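Local structure of DNA repair protein RAD7 (Saccharomyces cerevisiae, 5ZB2) at residues L296-L307 with S323-E334; T250-T259 with Q278-F287. The protein takes part in global genome nucleotide excision repair as a component of the GGR complex with ABF1 and RAD16, removing damage from nontranscribing DNA, and interacts with ELC1. All coordinates share one frame; numbering follows the deposited sequence.

Contact 1: L296-L307 with S323-E334; sequences LIECSFRRCLQL and SLRSLNLNSLKE
Leu332, with CG anti to its carbonyl carbon (chi1 -64°), turns both methyl branches into the turns of 296-307. Leu332 CD1 packs on Leu307 CB at 3.8 Å, while Leu332 CD2 lies by the carbonyl oxygens of Phe301 and Cys304. At the other end Leu296 and Leu324 run side by side and point the same way, with Leu324 CD2 3.9 Å from Leu296 CG. The same methyl touches Cys299 CB, which Leu327 CD1 also meets. The Phe301 ring offers its edge to Leu329 CD2. This apolar side faces helix 309-320, with Leu315 and Ile312 among its partners.

These are two successive leucine-rich repeat strands, 298-300 and 326-328, parallel to within 7°. The backbone ladder includes Cys299 N to Ser326 O and Asn328 N to Cys299 O. It continues past the strands, where Arg303 N meets Asn330 O at 2.9 Å.

On the other side of the strands, the side chains of Glu298, Ser300, Ser326 and Asn328 line up. Ser300 OG lies 3.4 Å from Asn328 CB and is hydrogen-bonded to Glu274. Asn328 OD1 accepts from Asn330 N at 2.8 Å, which makes an Asx turn and holds the amide in place. Beyond it, Arg302 and Asn330 extend alongside each other, their guanidinium and amide planes 64° apart. The Arg302 guanidinium goes on to a salt bridge with Glu274. Ser331 OG donates to Asn330 OD1 and receives a bond from a water, which in turn accepts from Arg303 NH1 in the guanidinium plane. At the start of the contact, Ser323 OG donates to Leu296 O at 2.8 Å, tilted from the carbonyl plane. Close by, Ile297 CG2 rests on Arg325 CG at 3.7 Å.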
loop_
_atom_site.group_PDB
_atom_site.type_symbol
_atom_site.label_atom_id
_atom_site.label_comp_id
_atom_site.label_asym_id
_atom_site.label_seq_id
_atom_site.Cartn_x
_atom_site.Cartn_y
_atom_site.Cartn_z
ATOM N N LEU A 296 25.493 -37.582 2.548
ATOM C CA LEU A 296 24.677 -37.313 1.372
ATOM C C LEU A 296 23.220 -37.667 1.657
ATOM O O LEU A 296 22.888 -38.830 1.903
ATOM C CB LEU A 296 25.204 -38.096 0.174
ATOM C CG LEU A 296 24.620 -37.721 -1.190
ATOM C CD1 LEU A 296 24.945 -36.282 -1.555
ATOM C CD2 LEU A 296 25.128 -38.672 -2.265
ATOM N N ILE A 297 22.358 -36.656 1.625
ATOM C CA ILE A 297 20.941 -36.821 1.916
ATOM C C ILE A 297 20.121 -36.945 0.640
ATOM O O ILE A 297 19.151 -37.703 0.592
ATOM C CB ILE A 297 20.450 -35.637 2.781
ATOM C CG1 ILE A 297 21.171 -35.619 4.132
ATOM C CG2 ILE A 297 18.937 -35.676 2.978
ATOM C CD1 ILE A 297 20.949 -36.855 4.988
ATOM N N GLU A 298 20.506 -36.211 -0.400
ATOM C CA GLU A 298 19.760 -36.163 -1.645
ATOM C C GLU A 298 20.734 -36.256 -2.806
ATOM O O GLU A 298 21.775 -35.591 -2.806
ATOM C CB GLU A 298 18.944 -34.869 -1.737
ATOM C CG GLU A 298 17.997 -34.795 -2.918
ATOM C CD GLU A 298 17.260 -33.470 -2.972
ATOM O OE1 GLU A 298 17.305 -32.803 -4.028
ATOM O OE2 GLU A 298 16.648 -33.089 -1.951
ATOM N N CYS A 299 20.395 -37.084 -3.792
ATOM C CA CYS A 299 21.242 -37.260 -4.964
ATOM C C CYS A 299 20.369 -37.529 -6.180
ATOM O O CYS A 299 19.456 -38.358 -6.113
ATOM C CB CYS A 299 22.229 -38.409 -4.758
ATOM S SG CYS A 299 23.362 -38.641 -6.140
ATOM N N SER A 300 20.656 -36.840 -7.285
ATOM C CA SER A 300 19.914 -37.022 -8.527
ATOM C C SER A 300 20.868 -37.111 -9.709
ATOM O O SER A 300 21.768 -36.277 -9.851
ATOM C CB SER A 300 18.922 -35.883 -8.763
ATOM O OG SER A 300 18.297 -36.024 -10.031
ATOM N N PHE A 301 20.656 -38.119 -10.552
ATOM C CA PHE A 301 21.354 -38.265 -11.823
ATOM C C PHE A 301 20.368 -38.287 -12.989
ATOM O O PHE A 301 20.638 -38.890 -14.029
ATOM C CB PHE A 301 22.210 -39.531 -11.833
ATOM C CG PHE A 301 23.257 -39.572 -10.755
ATOM C CD1 PHE A 301 24.254 -38.615 -10.702
ATOM C CD2 PHE A 301 23.253 -40.581 -9.806
ATOM C CE1 PHE A 301 25.223 -38.654 -9.712
ATOM C CE2 PHE A 301 24.222 -40.629 -8.815
ATOM C CZ PHE A 301 25.204 -39.665 -8.768
ATOM N N ARG A 302 19.224 -37.621 -12.827
ATOM C CA ARG A 302 18.184 -37.617 -13.850
ATOM C C ARG A 302 18.766 -37.303 -15.221
ATOM O O ARG A 302 19.394 -36.258 -15.419
ATOM C CB ARG A 302 17.100 -36.596 -13.493
ATOM C CG ARG A 302 15.937 -36.553 -14.485
ATOM C CD ARG A 302 14.903 -35.495 -14.117
ATOM N NE ARG A 302 15.463 -34.153 -14.217
ATOM C CZ ARG A 302 15.621 -33.488 -15.357
ATOM N NH1 ARG A 302 15.258 -34.035 -16.511
ATOM N NH2 ARG A 302 16.149 -32.271 -15.343
ATOM N N ARG A 303 18.544 -38.221 -16.163
ATOM C CA ARG A 303 18.915 -38.051 -17.569
ATOM C C ARG A 303 20.425 -37.917 -17.757
ATOM O O ARG A 303 20.888 -37.266 -18.696
ATOM C CB ARG A 303 18.181 -36.865 -18.202
ATOM C CG ARG A 303 16.718 -37.170 -18.518
ATOM C CD ARG A 303 16.089 -36.136 -19.438
ATOM N NE ARG A 303 16.796 -36.022 -20.712
ATOM C CZ ARG A 303 16.709 -36.903 -21.705
ATOM N NH1 ARG A 303 15.950 -37.985 -21.579
ATOM N NH2 ARG A 303 17.391 -36.707 -22.825
ATOM N N CYS A 304 21.207 -38.546 -16.877
ATOM C CA CYS A 304 22.627 -38.787 -17.136
ATOM C C CYS A 304 22.734 -40.098 -17.907
ATOM O O CYS A 304 23.062 -41.158 -17.366
ATOM C CB CYS A 304 23.417 -38.828 -15.838
ATOM S SG CYS A 304 23.985 -37.225 -15.292
ATOM N N LEU A 305 22.471 -40.004 -19.212
ATOM C CA LEU A 305 22.103 -41.176 -19.999
ATOM C C LEU A 305 23.186 -42.249 -20.000
ATOM O O LEU A 305 22.881 -43.432 -20.199
ATOM C CB LEU A 305 21.775 -40.750 -21.432
ATOM C CG LEU A 305 20.667 -39.701 -21.578
ATOM C CD1 LEU A 305 20.497 -39.299 -23.037
ATOM C CD2 LEU A 305 19.343 -40.207 -21.006
ATOM N N GLN A 306 24.448 -41.872 -19.784
ATOM C CA GLN A 306 25.531 -42.843 -19.877
ATOM C C GLN A 306 25.722 -43.668 -18.612
ATOM O O GLN A 306 26.380 -44.712 -18.670
ATOM C CB GLN A 306 26.850 -42.140 -20.195
ATOM C CG GLN A 306 26.979 -41.630 -21.613
ATOM C CD GLN A 306 28.428 -41.373 -21.991
ATOM O OE1 GLN A 306 29.259 -42.280 -21.944
ATOM N NE2 GLN A 306 28.740 -40.134 -22.351
ATOM N N LEU A 307 25.175 -43.235 -17.478
ATOM C CA LEU A 307 25.582 -43.795 -16.196
ATOM C C LEU A 307 25.054 -45.212 -16.017
ATOM O O LEU A 307 23.867 -45.484 -16.237
ATOM C CB LEU A 307 25.102 -42.904 -15.055
ATOM C CG LEU A 307 25.612 -41.465 -15.088
ATOM C CD1 LEU A 307 25.167 -40.744 -13.825
ATOM C CD2 LEU A 307 27.128 -41.390 -15.247
ATOM N N SER A 323 22.996 -42.783 4.438
ATOM C CA SER A 323 22.509 -41.427 4.640
ATOM C C SER A 323 21.444 -40.989 3.641
ATOM O O SER A 323 20.655 -40.100 3.966
ATOM C CB SER A 323 23.682 -40.437 4.579
ATOM O OG SER A 323 24.433 -40.611 3.391
ATOM N N LEU A 324 21.392 -41.588 2.454
ATOM C CA LEU A 324 20.469 -41.127 1.426
ATOM C C LEU A 324 19.019 -41.241 1.886
ATOM O O LEU A 324 18.608 -42.251 2.463
ATOM C CB LEU A 324 20.668 -41.929 0.140
ATOM C CG LEU A 324 21.887 -41.570 -0.710
ATOM C CD1 LEU A 324 22.142 -42.639 -1.762
ATOM C CD2 LEU A 324 21.689 -40.214 -1.370
ATOM N N ARG A 325 18.240 -40.189 1.614
ATOM C CA ARG A 325 16.802 -40.184 1.851
ATOM C C ARG A 325 15.981 -40.127 0.572
ATOM O O ARG A 325 14.849 -40.615 0.558
ATOM C CB ARG A 325 16.408 -38.996 2.741
ATOM C CG ARG A 325 17.295 -38.809 3.971
ATOM C CD ARG A 325 17.376 -40.067 4.818
ATOM N NE ARG A 325 18.397 -39.966 5.861
ATOM C CZ ARG A 325 18.164 -39.640 7.131
ATOM N NH1 ARG A 325 16.934 -39.375 7.553
ATOM N NH2 ARG A 325 19.174 -39.582 7.986
ATOM N N SER A 326 16.522 -39.541 -0.498
ATOM C CA SER A 326 15.885 -39.570 -1.807
ATOM C C SER A 326 16.957 -39.739 -2.872
ATOM O O SER A 326 18.039 -39.151 -2.775
ATOM C CB SER A 326 15.063 -38.299 -2.075
ATOM O OG SER A 326 15.880 -37.148 -2.099
ATOM N N LEU A 327 16.650 -40.547 -3.884
ATOM C CA LEU A 327 17.588 -40.868 -4.951
ATOM C C LEU A 327 16.834 -40.886 -6.269
ATOM O O LEU A 327 15.773 -41.510 -6.368
ATOM C CB LEU A 327 18.260 -42.222 -4.701
ATOM C CG LEU A 327 19.306 -42.679 -5.722
ATOM C CD1 LEU A 327 20.551 -41.808 -5.653
ATOM C CD2 LEU A 327 19.659 -44.137 -5.493
ATOM N N ASN A 328 17.380 -40.213 -7.278
ATOM C CA ASN A 328 16.729 -40.067 -8.577
ATOM C C ASN A 328 17.624 -40.673 -9.650
ATOM O O ASN A 328 18.677 -40.114 -9.975
ATOM C CB ASN A 328 16.440 -38.595 -8.872
ATOM C CG ASN A 328 15.671 -38.393 -10.165
ATOM O OD1 ASN A 328 15.682 -39.245 -11.058
ATOM N ND2 ASN A 328 15.005 -37.251 -10.276
ATOM N N LEU A 329 17.196 -41.808 -10.207
ATOM C CA LEU A 329 17.903 -42.491 -11.284
ATOM C C LEU A 329 17.149 -42.404 -12.606
ATOM O O LEU A 329 17.388 -43.212 -13.512
ATOM C CB LEU A 329 18.138 -43.955 -10.909
ATOM C CG LEU A 329 18.831 -44.203 -9.564
ATOM C CD1 LEU A 329 18.805 -45.683 -9.235
ATOM C CD2 LEU A 329 20.269 -43.680 -9.566
ATOM N N ASN A 330 16.260 -41.426 -12.737
ATOM C CA ASN A 330 15.354 -41.350 -13.875
ATOM C C ASN A 330 16.115 -41.333 -15.193
ATOM O O ASN A 330 17.038 -40.538 -15.386
ATOM C CB ASN A 330 14.491 -40.094 -13.749
ATOM C CG ASN A 330 13.429 -39.999 -14.824
ATOM O OD1 ASN A 330 13.727 -39.818 -16.004
ATOM N ND2 ASN A 330 12.175 -40.095 -14.411
ATOM N N SER A 331 15.715 -42.226 -16.098
ATOM C CA SER A 331 16.209 -42.336 -17.471
ATOM C C SER A 331 17.597 -42.958 -17.559
ATOM O O SER A 331 18.221 -42.874 -18.628
ATOM C CB SER A 331 16.237 -40.981 -18.187
ATOM O OG SER A 331 14.963 -40.370 -18.185
ATOM N N LEU A 332 18.108 -43.579 -16.493
ATOM C CA LEU A 332 19.389 -44.282 -16.571
ATOM C C LEU A 332 19.145 -45.640 -17.222
ATOM O O LEU A 332 18.977 -46.672 -16.566
ATOM C CB LEU A 332 20.032 -44.414 -15.196
ATOM C CG LEU A 332 20.447 -43.119 -14.486
ATOM C CD1 LEU A 332 21.625 -43.386 -13.554
ATOM C CD2 LEU A 332 20.782 -42.002 -15.461
ATOM N N LYS A 333 19.136 -45.622 -18.557
ATOM C CA LYS A 333 18.841 -46.815 -19.339
ATOM C C LYS A 333 19.941 -47.864 -19.246
ATOM O O LYS A 333 19.684 -49.036 -19.540
ATOM C CB LYS A 333 18.631 -46.432 -20.804
ATOM C CG LYS A 333 17.365 -47.001 -21.425
ATOM C CD LYS A 333 16.122 -46.266 -20.944
ATOM C CE LYS A 333 14.889 -46.692 -21.726
ATOM N NZ LYS A 333 13.670 -45.951 -21.302
ATOM N N GLU A 334 21.155 -47.477 -18.847
ATOM C CA GLU A 334 22.270 -48.415 -18.810
ATOM C C GLU A 334 22.304 -49.262 -17.546
ATOM O O GLU A 334 23.035 -50.257 -17.513
ATOM C CB GLU A 334 23.594 -47.664 -18.946
ATOM C CG GLU A 334 23.774 -46.972 -20.284
ATOM C CD GLU A 334 23.739 -47.942 -21.448
ATOM O OE1 GLU A 334 24.318 -49.043 -21.325
ATOM O OE2 GLU A 334 23.121 -47.607 -22.480
HETATM O O HOH W 1 13.740 -38.819 -19.953
HETATM O O HOH W 2 22.065 -44.787 -18.111
#

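Contact 2: T250-T259 with Q278-F287; sequences TDSMIINGLT and QITTDSLSYF
Gln278 lies beside Thr250, its amide near Thr250 CG2, and its NE2 bonds to Ile247 O. A water links Gln278 O to Asp251 N. The side chain of Ile279 crosses that of Ile254 at about a right angle, with Ile279 CD1 4.0 Å from Ile254 CD1. Thr280 N donates to the syn lone pair of Asp251 OD1 at 2.8 Å, and its OG1 to Asp251 OD2. The same OG1 accepts from Ser283 N, so the N-cap of helix 281-287 is tied to the N-terminal end of the helix after Thr250. Ser283 OG adds a third bond, reaching Asp251 OD1 from above the carboxylate plane. Leu284 CD2 packs on Ile254 CD1 at 3.7 Å. With CG anti to the backbone N (chi1 167°), Tyr286 swings its ring across to Ile255 CD1 and Thr259 CG2. Phe287 takes Leu258 CB over one face in a CH-pi contact, 4.0 Å from the ring centroid. Thr259 OG1 sits at the ring edge and donates to Ile254 O. The two helices run nearly parallel, 13° apart, as neighbours in the outer row of the leucine-rich repeats. Helix 224-234 flanks the first and helix 309-320 the second, while strand 270-272 lies between them in sequence.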
loop_
_atom_site.group_PDB
_atom_site.type_symbol
_atom_site.label_atom_id
_atom_site.label_comp_id
_atom_site.label_asym_id
_atom_site.label_seq_id
_atom_site.Cartn_x
_atom_site.Cartn_y
_atom_site.Cartn_z
ATOM N N THR A 250 31.806 -32.220 -19.141
ATOM C CA THR A 250 32.328 -33.530 -19.511
ATOM C C THR A 250 33.075 -34.143 -18.332
ATOM O O THR A 250 33.164 -33.561 -17.247
ATOM C CB THR A 250 33.265 -33.435 -20.722
ATOM O OG1 THR A 250 34.490 -32.812 -20.321
ATOM C CG2 THR A 250 32.627 -32.621 -21.841
ATOM N N ASP A 251 33.637 -35.332 -18.563
ATOM C CA ASP A 251 34.421 -35.998 -17.527
ATOM C C ASP A 251 35.545 -35.107 -17.013
ATOM O O ASP A 251 36.003 -35.281 -15.876
ATOM C CB ASP A 251 34.997 -37.310 -18.066
ATOM C CG ASP A 251 33.959 -38.418 -18.148
ATOM O OD1 ASP A 251 32.828 -38.228 -17.640
ATOM O OD2 ASP A 251 34.286 -39.490 -18.709
ATOM N N SER A 252 36.001 -34.154 -17.828
ATOM C CA SER A 252 37.054 -33.242 -17.391
ATOM C C SER A 252 36.669 -32.549 -16.092
ATOM O O SER A 252 37.482 -32.430 -15.167
ATOM C CB SER A 252 37.342 -32.216 -18.486
ATOM O OG SER A 252 38.248 -31.236 -18.020
ATOM N N MET A 253 35.423 -32.079 -16.005
ATOM C CA MET A 253 34.943 -31.485 -14.761
ATOM C C MET A 253 35.019 -32.488 -13.619
ATOM O O MET A 253 35.314 -32.119 -12.475
ATOM C CB MET A 253 33.508 -30.983 -14.939
ATOM C CG MET A 253 32.950 -30.237 -13.743
ATOM S SD MET A 253 32.174 -31.294 -12.500
ATOM C CE MET A 253 30.646 -31.734 -13.332
ATOM N N ILE A 254 34.770 -33.764 -13.915
ATOM C CA ILE A 254 34.777 -34.791 -12.877
ATOM C C ILE A 254 36.206 -35.103 -12.452
ATOM O O ILE A 254 36.508 -35.206 -11.258
ATOM C CB ILE A 254 34.061 -36.062 -13.371
ATOM C CG1 ILE A 254 32.632 -35.750 -13.841
ATOM C CG2 ILE A 254 34.067 -37.135 -12.280
ATOM C CD1 ILE A 254 31.701 -35.263 -12.752
ATOM N N ILE A 255 37.102 -35.272 -13.424
ATOM C CA ILE A 255 38.466 -35.696 -13.128
ATOM C C ILE A 255 39.288 -34.531 -12.593
ATOM O O ILE A 255 39.985 -34.659 -11.581
ATOM C CB ILE A 255 39.110 -36.310 -14.386
ATOM C CG1 ILE A 255 38.273 -37.488 -14.901
ATOM C CG2 ILE A 255 40.546 -36.752 -14.103
ATOM C CD1 ILE A 255 38.055 -38.597 -13.891
ATOM N N ASN A 256 39.222 -33.382 -13.261
ATOM C CA ASN A 256 40.070 -32.247 -12.925
ATOM C C ASN A 256 39.425 -31.276 -11.946
ATOM O O ASN A 256 40.119 -30.385 -11.442
ATOM C CB ASN A 256 40.457 -31.498 -14.203
ATOM C CG ASN A 256 41.101 -32.407 -15.232
ATOM O OD1 ASN A 256 40.616 -32.541 -16.357
ATOM N ND2 ASN A 256 42.199 -33.043 -14.849
ATOM N N GLY A 257 38.130 -31.422 -11.663
ATOM C CA GLY A 257 37.439 -30.529 -10.750
ATOM C C GLY A 257 36.994 -31.189 -9.460
ATOM O O GLY A 257 37.554 -30.920 -8.393
ATOM N N LEU A 258 35.987 -32.062 -9.545
ATOM C CA LEU A 258 35.453 -32.699 -8.344
ATOM C C LEU A 258 36.515 -33.522 -7.627
ATOM O O LEU A 258 36.720 -33.371 -6.418
ATOM C CB LEU A 258 34.255 -33.581 -8.700
ATOM C CG LEU A 258 32.945 -32.883 -9.060
ATOM C CD1 LEU A 258 31.898 -33.927 -9.417
ATOM C CD2 LEU A 258 32.456 -32.000 -7.921
ATOM N N THR A 259 37.192 -34.414 -8.349
ATOM C CA THR A 259 38.150 -35.294 -7.691
ATOM C C THR A 259 39.334 -34.515 -7.132
ATOM O O THR A 259 39.897 -34.901 -6.103
ATOM C CB THR A 259 38.637 -36.365 -8.664
ATOM O OG1 THR A 259 37.511 -37.053 -9.226
ATOM C CG2 THR A 259 39.529 -37.368 -7.942
ATOM N N GLN A 278 27.212 -36.284 -21.287
ATOM C CA GLN A 278 28.608 -36.540 -21.631
ATOM C C GLN A 278 29.415 -37.123 -20.477
ATOM O O GLN A 278 30.515 -37.632 -20.710
ATOM C CB GLN A 278 29.279 -35.252 -22.126
ATOM C CG GLN A 278 28.770 -34.788 -23.487
ATOM C CD GLN A 278 29.633 -33.703 -24.101
ATOM O OE1 GLN A 278 30.629 -33.989 -24.767
ATOM N NE2 GLN A 278 29.251 -32.450 -23.888
ATOM N N ILE A 279 28.891 -37.081 -19.251
ATOM C CA ILE A 279 29.576 -37.671 -18.109
ATOM C C ILE A 279 29.434 -39.187 -18.159
ATOM O O ILE A 279 28.326 -39.719 -18.321
ATOM C CB ILE A 279 29.017 -37.092 -16.801
ATOM C CG1 ILE A 279 29.299 -35.584 -16.754
ATOM C CG2 ILE A 279 29.611 -37.815 -15.594
ATOM C CD1 ILE A 279 28.846 -34.889 -15.481
ATOM N N THR A 280 30.552 -39.891 -18.003
ATOM C CA THR A 280 30.589 -41.339 -18.154
ATOM C C THR A 280 30.488 -42.041 -16.804
ATOM O O THR A 280 30.727 -41.459 -15.744
ATOM C CB THR A 280 31.877 -41.784 -18.855
ATOM O OG1 THR A 280 32.995 -41.554 -17.987
ATOM C CG2 THR A 280 32.075 -41.021 -20.157
ATOM N N THR A 281 30.134 -43.326 -16.868
ATOM C CA THR A 281 30.134 -44.167 -15.678
ATOM C C THR A 281 31.523 -44.231 -15.055
ATOM O O THR A 281 31.663 -44.259 -13.826
ATOM C CB THR A 281 29.657 -45.572 -16.046
ATOM O OG1 THR A 281 28.398 -45.480 -16.724
ATOM C CG2 THR A 281 29.515 -46.445 -14.806
ATOM N N ASP A 282 32.560 -44.255 -15.892
ATOM C CA ASP A 282 33.923 -44.420 -15.401
ATOM C C ASP A 282 34.344 -43.251 -14.520
ATOM O O ASP A 282 34.886 -43.449 -13.426
ATOM C CB ASP A 282 34.873 -44.575 -16.589
ATOM C CG ASP A 282 34.547 -45.788 -17.440
ATOM O OD1 ASP A 282 34.196 -46.838 -16.863
ATOM O OD2 ASP A 282 34.634 -45.689 -18.683
ATOM N N SER A 283 34.111 -42.020 -14.981
ATOM C CA SER A 283 34.582 -40.862 -14.227
ATOM C C SER A 283 33.931 -40.796 -12.849
ATOM O O SER A 283 34.607 -40.521 -11.851
ATOM C CB SER A 283 34.322 -39.575 -15.009
ATOM O OG SER A 283 32.938 -39.273 -15.074
ATOM N N LEU A 284 32.624 -41.063 -12.768
ATOM C CA LEU A 284 31.936 -40.970 -11.483
ATOM C C LEU A 284 32.334 -42.112 -10.557
ATOM O O LEU A 284 32.464 -41.913 -9.342
ATOM C CB LEU A 284 30.422 -40.947 -11.686
ATOM C CG LEU A 284 29.837 -39.659 -12.286
ATOM C CD1 LEU A 284 28.326 -39.738 -12.321
ATOM C CD2 LEU A 284 30.267 -38.406 -11.526
ATOM N N SER A 285 32.537 -43.313 -11.104
ATOM C CA SER A 285 33.066 -44.401 -10.289
ATOM C C SER A 285 34.430 -44.024 -9.729
ATOM O O SER A 285 34.697 -44.196 -8.536
ATOM C CB SER A 285 33.165 -45.686 -11.112
ATOM O OG SER A 285 31.883 -46.162 -11.476
ATOM N N TYR A 286 35.298 -43.486 -10.588
ATOM C CA TYR A 286 36.622 -43.046 -10.160
ATOM C C TYR A 286 36.520 -42.041 -9.021
ATOM O O TYR A 286 37.272 -42.120 -8.040
ATOM C CB TYR A 286 37.353 -42.453 -11.367
ATOM C CG TYR A 286 38.614 -41.672 -11.088
ATOM C CD1 TYR A 286 39.835 -42.317 -10.927
ATOM C CD2 TYR A 286 38.595 -40.284 -11.041
ATOM C CE1 TYR A 286 40.994 -41.606 -10.698
ATOM C CE2 TYR A 286 39.750 -39.563 -10.811
ATOM C CZ TYR A 286 40.946 -40.230 -10.642
ATOM O OH TYR A 286 42.096 -39.519 -10.415
ATOM N N PHE A 287 35.570 -41.110 -9.115
ATOM C CA PHE A 287 35.453 -40.060 -8.110
ATOM C C PHE A 287 34.865 -40.596 -6.811
ATOM O O PHE A 287 35.342 -40.263 -5.720
ATOM C CB PHE A 287 34.594 -38.920 -8.657
ATOM C CG PHE A 287 34.171 -37.937 -7.615
ATOM C CD1 PHE A 287 35.105 -37.130 -6.984
ATOM C CD2 PHE A 287 32.837 -37.813 -7.268
ATOM C CE1 PHE A 287 34.716 -36.221 -6.020
ATOM C CE2 PHE A 287 32.437 -36.903 -6.306
ATOM C CZ PHE A 287 33.377 -36.107 -5.678
HETATM O O HOH W 3 33.025 -36.799 -21.090
#

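In the fold
Both contacts lie in the leucine-rich repeat solenoid, the C-terminal part of RAD7, contact 1 in its row of parallel strands and contact 2 in its row of helices. Both are partly buried, but the centre of contact 2 lies farther from the centre of the chain, about 24 Å against 18 Å. Contact 1 rests on a regular backbone ladder, with an apolar row of side chains on one side and a polar row on the other. In contact 2 the direct hydrogen bonds between the segments all go to one aspartate, and most of the rest is apolar packing. Helix 281-290 leads to strand 298-300. The two contacts meet where Gln306 and Leu307 pack on Thr281.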